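Phenylacetaldehyde dehydrogenase (PDB 4O5H) probably catalyses the NAD+-dependent oxidation of phenylacetaldehyde to phenylacetate, as a member of the aldehyde dehydrogenase family. Local coordinates at residues 308-313 and 398-403; 322-327 and 409-414. One frame throughout, in Å; residues are numbered along the deposited sequence. Where two conformers were deposited one is given.

Interaction 1: 308-313 and 398-403; sequences AIFFNQ and PTVLVD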
ATOM      1  N   ALA A 308      11.770 -24.656  12.953  1.00 14.35           N
ATOM      2  CA  ALA A 308      11.242 -23.320  12.821  1.00 14.34           C
ATOM      3  C   ALA A 308      12.317 -22.231  12.993  1.00 14.68           C
ATOM      4  O   ALA A 308      12.252 -21.173  12.335  1.00 14.86           O
ATOM      5  CB  ALA A 308      10.126 -23.087  13.800  1.00 14.35           C
ATOM      6  N   ILE A 309      13.320 -22.502  13.819  1.00 15.27           N
ATOM      7  CA  ILE A 309      14.408 -21.548  14.030  1.00 15.23           C
ATOM      8  C   ILE A 309      15.638 -21.845  13.177  1.00 15.20           C
ATOM      9  O   ILE A 309      16.247 -20.949  12.701  1.00 15.32           O
ATOM     10  CB  ILE A 309      14.743 -21.368  15.526  1.00 15.63           C
ATOM     11  CG1 ILE A 309      15.838 -20.300  15.737  1.00 15.94           C
ATOM     12  CG2 ILE A 309      15.163 -22.668  16.186  1.00 16.23           C
ATOM     13  CD1 ILE A 309      15.567 -18.959  15.071  1.00 15.73           C
ATOM     14  N   PHE A 310      16.024 -23.094  13.009  1.00 15.63           N
ATOM     15  CA  PHE A 310      17.331 -23.364  12.443  1.00 15.32           C
ATOM     16  C   PHE A 310      17.311 -23.478  10.926  1.00 15.07           C
ATOM     17  O   PHE A 310      18.368 -23.512  10.308  1.00 14.75           O
ATOM     18  CB  PHE A 310      17.957 -24.612  13.093  1.00 15.73           C
ATOM     19  CG  PHE A 310      18.163 -24.492  14.590  1.00 15.88           C
ATOM     20  CD1 PHE A 310      18.738 -23.351  15.134  1.00 15.84           C
ATOM     21  CD2 PHE A 310      17.787 -25.507  15.444  1.00 16.19           C
ATOM     22  CE1 PHE A 310      18.916 -23.220  16.499  1.00 16.21           C
ATOM     23  CE2 PHE A 310      17.948 -25.379  16.809  1.00 16.39           C
ATOM     24  CZ  PHE A 310      18.513 -24.230  17.334  1.00 16.35           C
ATOM     25  N   PHE A 311      16.122 -23.621  10.328  1.00 14.65           N
ATOM     26  CA  PHE A 311      15.992 -23.614   8.854  1.00 14.58           C
ATOM     27  C   PHE A 311      16.745 -22.405   8.276  1.00 13.72           C
ATOM     28  O   PHE A 311      16.647 -21.279   8.803  1.00 12.55           O
ATOM     29  CB  PHE A 311      14.509 -23.566   8.476  1.00 15.18           C
ATOM     30  CG  PHE A 311      14.248 -23.235   7.031  1.00 15.73           C
ATOM     31  CD1 PHE A 311      14.755 -24.032   6.035  1.00 16.22           C
ATOM     32  CD2 PHE A 311      13.399 -22.184   6.680  1.00 16.27           C
ATOM     33  CE1 PHE A 311      14.511 -23.718   4.705  1.00 16.60           C
ATOM     34  CE2 PHE A 311      13.147 -21.863   5.342  1.00 16.72           C
ATOM     35  CZ  PHE A 311      13.707 -22.655   4.360  1.00 16.39           C
ATOM     36  N   ASN A 312      17.535 -22.663   7.243  1.00 13.51           N
ATOM     37  CA  ASN A 312      18.355 -21.634   6.603  1.00 13.56           C
ATOM     38  C   ASN A 312      19.206 -20.832   7.592  1.00 13.82           C
ATOM     39  O   ASN A 312      19.362 -19.616   7.445  1.00 14.37           O
ATOM     40  CB  ASN A 312      17.464 -20.680   5.773  1.00 13.05           C
ATOM     41  CG  ASN A 312      18.227 -19.965   4.670  1.00 13.00           C
ATOM     42  OD1 ASN A 312      19.061 -20.571   3.993  1.00 13.07           O
ATOM     43  ND2 ASN A 312      17.987 -18.664   4.514  1.00 12.63           N
ATOM     44  N   GLN A 313      19.761 -21.527   8.582  1.00 14.36           N
ATOM     45  CA  GLN A 313      20.611 -20.927   9.609  1.00 14.54           C
ATOM     46  C   GLN A 313      19.925 -19.787  10.354  1.00 14.06           C
ATOM     47  O   GLN A 313      20.599 -18.903  10.871  1.00 13.55           O
ATOM     48  CB  GLN A 313      21.922 -20.413   9.026  1.00 14.95           C
ATOM     49  CG  GLN A 313      22.798 -21.461   8.381  1.00 15.37           C
ATOM     50  CD  GLN A 313      22.478 -21.792   6.950  1.00 15.63           C
ATOM     51  OE1 GLN A 313      22.458 -22.941   6.570  1.00 15.04           O
ATOM     52  NE2 GLN A 313      22.237 -20.768   6.137  1.00 16.34           N
ATOM     53  N   PRO A 398      24.252 -23.426  16.324  1.00 15.77           N
ATOM     54  CA  PRO A 398      22.850 -23.341  16.653  1.00 15.64           C
ATOM     55  C   PRO A 398      22.753 -23.150  18.147  1.00 16.03           C
ATOM     56  O   PRO A 398      23.340 -23.913  18.901  1.00 16.99           O
ATOM     57  CB  PRO A 398      22.286 -24.697  16.249  1.00 15.79           C
ATOM     58  CG  PRO A 398      23.222 -25.202  15.226  1.00 15.74           C
ATOM     59  CD  PRO A 398      24.570 -24.675  15.615  1.00 15.90           C
ATOM     60  N   THR A 399      22.003 -22.138  18.558  1.00 15.70           N
ATOM     61  CA  THR A 399      21.991 -21.683  19.917  1.00 16.14           C
ATOM     62  C   THR A 399      20.575 -21.600  20.479  1.00 16.39           C
ATOM     63  O   THR A 399      19.659 -21.058  19.834  1.00 15.95           O
ATOM     64  CB  THR A 399      22.686 -20.314  19.978  1.00 15.93           C
ATOM     65  OG1 THR A 399      24.033 -20.486  19.564  1.00 15.59           O
ATOM     66  CG2 THR A 399      22.693 -19.768  21.360  1.00 16.57           C
ATOM     67  N   VAL A 400      20.379 -22.181  21.662  1.00 16.78           N
ATOM     68  CA  VAL A 400      19.092 -22.119  22.353  1.00 16.98           C
ATOM     69  C   VAL A 400      19.292 -21.465  23.708  1.00 17.47           C
ATOM     70  O   VAL A 400      20.092 -21.944  24.524  1.00 17.97           O
ATOM     71  CB  VAL A 400      18.510 -23.520  22.581  1.00 17.68           C
ATOM     72  CG1 VAL A 400      17.175 -23.452  23.337  1.00 17.66           C
ATOM     73  CG2 VAL A 400      18.306 -24.211  21.235  1.00 17.14           C
ATOM     74  N   LEU A 401      18.603 -20.351  23.924  1.00 17.10           N
ATOM     75  CA  LEU A 401      18.683 -19.594  25.149  1.00 17.53           C
ATOM     76  C   LEU A 401      17.427 -19.770  25.970  1.00 17.98           C
ATOM     77  O   LEU A 401      16.311 -19.657  25.453  1.00 17.06           O
ATOM     78  CB  LEU A 401      18.891 -18.111  24.846  1.00 17.25           C
ATOM     79  CG  LEU A 401      20.148 -17.728  24.042  1.00 17.13           C
ATOM     80  CD1 LEU A 401      20.201 -16.246  23.762  1.00 16.77           C
ATOM     81  CD2 LEU A 401      21.378 -18.170  24.811  1.00 18.05           C
ATOM     82  N   VAL A 402      17.629 -20.039  27.267  1.00 19.20           N
ATOM     83  CA  VAL A 402      16.550 -20.129  28.245  1.00 19.72           C
ATOM     84  C   VAL A 402      16.804 -19.159  29.400  1.00 20.35           C
ATOM     85  O   VAL A 402      17.829 -18.506  29.452  1.00 19.96           O
ATOM     86  CB  VAL A 402      16.372 -21.557  28.787  1.00 20.38           C
ATOM     87  CG1 VAL A 402      16.041 -22.499  27.648  1.00 20.14           C
ATOM     88  CG2 VAL A 402      17.606 -22.030  29.542  1.00 21.20           C
ATOM     89  N   ASP A 403      15.838 -19.060  30.301  1.00 21.28           N
ATOM     90  CA  ASP A 403      15.867 -18.101  31.404  1.00 22.35           C
ATOM     91  C   ASP A 403      15.838 -16.704  30.852  1.00 21.70           C
ATOM     92  O   ASP A 403      16.395 -15.768  31.435  1.00 21.68           O
ATOM     93  CB  ASP A 403      17.089 -18.268  32.318  1.00 23.58           C
ATOM     94  CG  ASP A 403      17.157 -19.634  33.001  1.00 24.72           C
ATOM     95  OD1 ASP A 403      16.124 -20.289  33.154  1.00 25.49           O
ATOM     96  OD2 ASP A 403      18.268 -20.012  33.399  1.00 25.52           O
TER
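Phe310, the last residue of helix 298-310, faces Pro398, just before strand 399-402, and their CA atoms, 6.9 Å apart, are the nearest pair of the two backbones. This is helix-on-sheet packing in an alpha/beta domain of the aldehyde dehydrogenase fold, where the helix ends close to a strand near one side of a mostly parallel seven-stranded sheet. A single aromatic ring carries the contact. Its CG stands beside the backbone N (chi1 -60°), a rotation that carries the ring across to the strand. Pro398 lies over one face: its CB is 4.0 Å from the ring centroid and 21° off the normal, a CH-pi contact displaced toward the rim at CE1. On the opposite face sits CG2 of Ile309, over the centre of the ring, so the phenyl group is held between a proline of the other segment and its own neighbour in the helix. CB of Thr399 points away from the helix, and OG1 bonds to Glu397 O and Gly386 N. Helix 330-343 packs against the same cluster, with Ala341 touching Phe310 and Val337 touching Val400. Beyond Phe310 the chain leaves the helix through a turn with a weak bond from Gln313 N to Phe310 O; Asn312 there reaches Asn185 O and Gln315 O with its amide nitrogen, in a sequence that fits the family's cysteine signature. At the ring's far edge, in its plane, the methyl CG2 of Val400 meets Phe310 CZ at 3.9 Å.

Interaction 2: 322-327 and 409-414; sequences RAYIHS and RVVREE
The connection that leaves strand 399-402 and returns as strand 419-425 contains the short helix 409-412, and Val411 of that helix packs against Arg322 of strand 320-326. Arg322 touches with its aliphatic part: CD lies 3.6 Å from the backbone oxygen Val411 O and 3.9 Å from Val411 CG1, as van der Waals neighbours. The chain is extended from CA to CD and then bends at chi3 (-70°), the rotation about CG-CD, which turns NE and the guanidinium off that line. Strands 399-402 and 419-425 are parallel and adjacent, so the helix belongs to a beta-alpha-beta crossover; strand 320-326 is the next strand inward. Arg322 NH1 donates to Tyr324 OH over 2.8 Å, with the hydroxyl 16° out of the guanidinium plane, and also reaches Leu434 O; NH2 bonds to Ala435 O and Lys287 O. A buried charge is thus met largely by carbonyl oxygens, two of them from the last turn of helix 428-436. The Tyr324 hydroxyl has Gln406 OE1 as a further partner, and its oxygen comes within 4.1 Å of Val411 CG1, which therefore lies against both strand side chains. Around the turn, Arg409 grips Glu413 side-on: NE reaches OE2 at 3.0 Å and NH2 reaches OE1 at 2.9 Å.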
ATOM      1  N   ARG A 322      11.064 -16.998  18.833  1.00 13.63           N
ATOM      2  CA  ARG A 322      10.592 -17.063  20.214  1.00 13.62           C
ATOM      3  C   ARG A 322       9.684 -18.256  20.391  1.00 13.76           C
ATOM      4  O   ARG A 322       8.625 -18.307  19.778  1.00 13.59           O
ATOM      5  CB  ARG A 322       9.793 -15.808  20.589  1.00 13.41           C
ATOM      6  CG  ARG A 322      10.564 -14.520  20.500  1.00 13.42           C
ATOM      7  CD  ARG A 322       9.726 -13.322  20.903  1.00 13.41           C
ATOM      8  NE  ARG A 322       8.695 -13.008  19.940  1.00 13.08           N
ATOM      9  CZ  ARG A 322       7.455 -12.635  20.222  1.00 13.17           C
ATOM     10  NH1 ARG A 322       6.968 -12.666  21.457  1.00 13.45           N
ATOM     11  NH2 ARG A 322       6.640 -12.324  19.232  1.00 13.02           N
ATOM     12  N   ALA A 323      10.054 -19.194  21.275  1.00 14.01           N
ATOM     13  CA  ALA A 323       9.207 -20.337  21.522  1.00 13.93           C
ATOM     14  C   ALA A 323       8.538 -20.171  22.872  1.00 14.27           C
ATOM     15  O   ALA A 323       9.197 -19.967  23.882  1.00 14.32           O
ATOM     16  CB  ALA A 323       9.997 -21.620  21.463  1.00 14.02           C
ATOM     17  N   TYR A 324       7.210 -20.218  22.874  1.00 14.39           N
ATOM     18  CA  TYR A 324       6.428 -20.192  24.090  1.00 14.48           C
ATOM     19  C   TYR A 324       5.777 -21.559  24.204  1.00 15.09           C
ATOM     20  O   TYR A 324       4.918 -21.928  23.402  1.00 14.66           O
ATOM     21  CB  TYR A 324       5.400 -19.057  24.030  1.00 14.30           C
ATOM     22  CG  TYR A 324       6.061 -17.707  23.968  1.00 14.13           C
ATOM     23  CD1 TYR A 324       6.686 -17.166  25.085  1.00 14.33           C
ATOM     24  CD2 TYR A 324       6.129 -16.993  22.766  1.00 13.63           C
ATOM     25  CE1 TYR A 324       7.313 -15.930  25.012  1.00 14.31           C
ATOM     26  CE2 TYR A 324       6.754 -15.778  22.681  1.00 13.52           C
ATOM     27  CZ  TYR A 324       7.356 -15.240  23.794  1.00 13.81           C
ATOM     28  OH  TYR A 324       7.990 -14.042  23.719  1.00 13.50           O
ATOM     29  N   ILE A 325       6.167 -22.301  25.235  1.00 16.32           N
ATOM     30  CA  ILE A 325       5.761 -23.681  25.376  1.00 17.23           C
ATOM     31  C   ILE A 325       5.052 -23.880  26.711  1.00 18.00           C
ATOM     32  O   ILE A 325       5.523 -23.421  27.743  1.00 17.73           O
ATOM     33  CB  ILE A 325       6.980 -24.610  25.360  1.00 17.82           C
ATOM     34  CG1 ILE A 325       7.758 -24.410  24.061  1.00 17.44           C
ATOM     35  CG2 ILE A 325       6.554 -26.053  25.533  1.00 18.34           C
ATOM     36  CD1 ILE A 325       9.229 -24.788  24.206  1.00 18.05           C
ATOM     37  N   HIS A 326       3.889 -24.522  26.657  1.00 18.19           N
ATOM     38  CA  HIS A 326       3.095 -24.676  27.829  1.00 19.49           C
ATOM     39  C   HIS A 326       3.937 -25.338  28.933  1.00 20.43           C
ATOM     40  O   HIS A 326       4.674 -26.288  28.679  1.00 20.09           O
ATOM     41  CB  HIS A 326       1.834 -25.480  27.507  1.00 19.74           C
ATOM     42  CG  HIS A 326       0.854 -25.503  28.629  1.00 20.78           C
ATOM     43  ND1 HIS A 326       1.029 -26.295  29.736  1.00 21.76           N
ATOM     44  CD2 HIS A 326      -0.282 -24.803  28.848  1.00 20.90           C
ATOM     45  CE1 HIS A 326       0.041 -26.104  30.586  1.00 22.18           C
ATOM     46  NE2 HIS A 326      -0.767 -25.199  30.071  1.00 22.04           N
ATOM     47  N   SER A 327       3.775 -24.847  30.155  1.00 21.63           N
ATOM     48  CA  SER A 327       4.563 -25.303  31.287  1.00 23.19           C
ATOM     49  C   SER A 327       4.480 -26.814  31.564  1.00 23.88           C
ATOM     50  O   SER A 327       5.461 -27.406  32.001  1.00 24.70           O
ATOM     51  CB  SER A 327       4.169 -24.525  32.559  1.00 24.08           C
ATOM     52  OG  SER A 327       2.777 -24.632  32.824  1.00 24.86           O
ATOM     53  N   ARG A 409      17.072  -7.872  25.221  1.00 20.11           N
ATOM     54  CA  ARG A 409      17.300  -7.538  23.779  1.00 19.45           C
ATOM     55  C   ARG A 409      17.130  -8.737  22.854  1.00 17.91           C
ATOM     56  O   ARG A 409      16.523  -8.605  21.802  1.00 16.64           O
ATOM     57  CB  ARG A 409      18.678  -6.970  23.561  1.00 21.33           C
ATOM     58  CG  ARG A 409      18.927  -5.694  24.323  1.00 23.56           C
ATOM     59  CD  ARG A 409      20.223  -5.043  23.882  1.00 26.06           C
ATOM     60  NE  ARG A 409      20.148  -4.768  22.454  1.00 27.85           N
ATOM     61  CZ  ARG A 409      21.197  -4.611  21.666  1.00 30.76           C
ATOM     62  NH1 ARG A 409      22.422  -4.656  22.157  1.00 31.59           N
ATOM     63  NH2 ARG A 409      21.009  -4.389  20.362  1.00 33.62           N
ATOM     64  N   VAL A 410      17.624  -9.903  23.272  1.00 16.95           N
ATOM     65  CA  VAL A 410      17.469 -11.125  22.467  1.00 16.30           C
ATOM     66  C   VAL A 410      16.036 -11.545  22.245  1.00 15.73           C
ATOM     67  O   VAL A 410      15.740 -12.203  21.268  1.00 14.50           O
ATOM     68  CB  VAL A 410      18.226 -12.357  23.024  1.00 16.64           C
ATOM     69  CG1 VAL A 410      19.716 -12.206  22.788  1.00 16.75           C
ATOM     70  CG2 VAL A 410      17.912 -12.609  24.491  1.00 17.50           C
ATOM     71  N   VAL A 411      15.152 -11.184  23.167  1.00 16.31           N
ATOM     72  CA  VAL A 411      13.738 -11.455  22.963  1.00 16.45           C
ATOM     73  C   VAL A 411      13.061 -10.362  22.135  1.00 16.20           C
ATOM     74  O   VAL A 411      12.155 -10.686  21.342  1.00 15.68           O
ATOM     75  CB  VAL A 411      12.991 -11.658  24.302  1.00 16.96           C
ATOM     76  CG1 VAL A 411      11.525 -11.975  24.096  1.00 16.91           C
ATOM     77  CG2 VAL A 411      13.638 -12.785  25.131  1.00 17.64           C
ATOM     78  N   ARG A 412      13.435  -9.104  22.329  1.00 16.74           N
ATOM     79  CA  ARG A 412      12.750  -7.998  21.667  0.50 17.23           C
ATOM     80  C   ARG A 412      13.184  -7.768  20.237  1.00 16.78           C
ATOM     81  O   ARG A 412      12.376  -7.399  19.384  1.00 16.78           O
ATOM     82  CB  ARG A 412      12.966  -6.723  22.445  0.50 18.56           C
ATOM     83  CG  ARG A 412      12.361  -6.940  23.818  0.50 19.79           C
ATOM     84  CD  ARG A 412      11.512  -5.786  24.335  0.50 20.82           C
ATOM     85  NE  ARG A 412      10.392  -5.506  23.432  0.50 21.50           N
ATOM     86  CZ  ARG A 412       9.136  -5.925  23.614  0.50 21.57           C
ATOM     87  NH1 ARG A 412       8.789  -6.636  24.685  0.50 21.99           N
ATOM     88  NH2 ARG A 412       8.215  -5.606  22.719  0.50 21.63           N
ATOM     89  N   GLU A 413      14.461  -7.995  19.954  1.00 16.02           N
ATOM     90  CA  GLU A 413      15.043  -7.605  18.671  1.00 15.50           C
ATOM     91  C   GLU A 413      15.300  -8.798  17.742  1.00 15.22           C
ATOM     92  O   GLU A 413      15.660  -9.889  18.196  1.00 15.04           O
ATOM     93  CB  GLU A 413      16.360  -6.879  18.934  1.00 15.71           C
ATOM     94  CG  GLU A 413      16.173  -5.564  19.685  1.00 16.49           C
ATOM     95  CD  GLU A 413      17.475  -4.860  19.981  1.00 17.23           C
ATOM     96  OE1 GLU A 413      18.450  -4.931  19.200  1.00 17.40           O
ATOM     97  OE2 GLU A 413      17.524  -4.211  21.018  1.00 19.78           O
ATOM     98  N   GLU A 414      15.149  -8.564  16.451  1.00 15.27           N
ATOM     99  CA  GLU A 414      15.439  -9.560  15.410  1.00 15.42           C
ATOM    100  C   GLU A 414      16.944  -9.806  15.333  1.00 15.13           C
ATOM    101  O   GLU A 414      17.718  -8.875  15.120  1.00 14.88           O
ATOM    102  CB  GLU A 414      14.934  -9.096  14.021  1.00 15.55           C
ATOM    103  CG  GLU A 414      15.204 -10.118  12.887  1.00 16.04           C
ATOM    104  CD  GLU A 414      14.378  -9.884  11.600  1.00 16.42           C
ATOM    105  OE1 GLU A 414      14.130  -8.741  11.312  1.00 16.82           O
ATOM    106  OE2 GLU A 414      13.932 -10.873  10.918  1.00 18.35           O
TER

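How the interactions relate
Both contacts are buried and reach the same seven-stranded sheet, interaction 1 through strand 399-402 and interaction 2 through strand 320-326, with strand 419-425 lying between them. The pairing alternates along the chain: helix 298-310 leads into strand 320-326, while strand 399-402 leads into helix 409-412, and each contact takes one element from each pair. Their centres are 11 Å apart, and they meet directly where Leu401 CD1 packs 4.2 Å from Val410 CG1. In chemistry they diverge. Interaction 1 is apolar, built on one phenylalanine, whereas interaction 2 sets a valine against the methylene of an arginine whose charged end is occupied by oxygen partners.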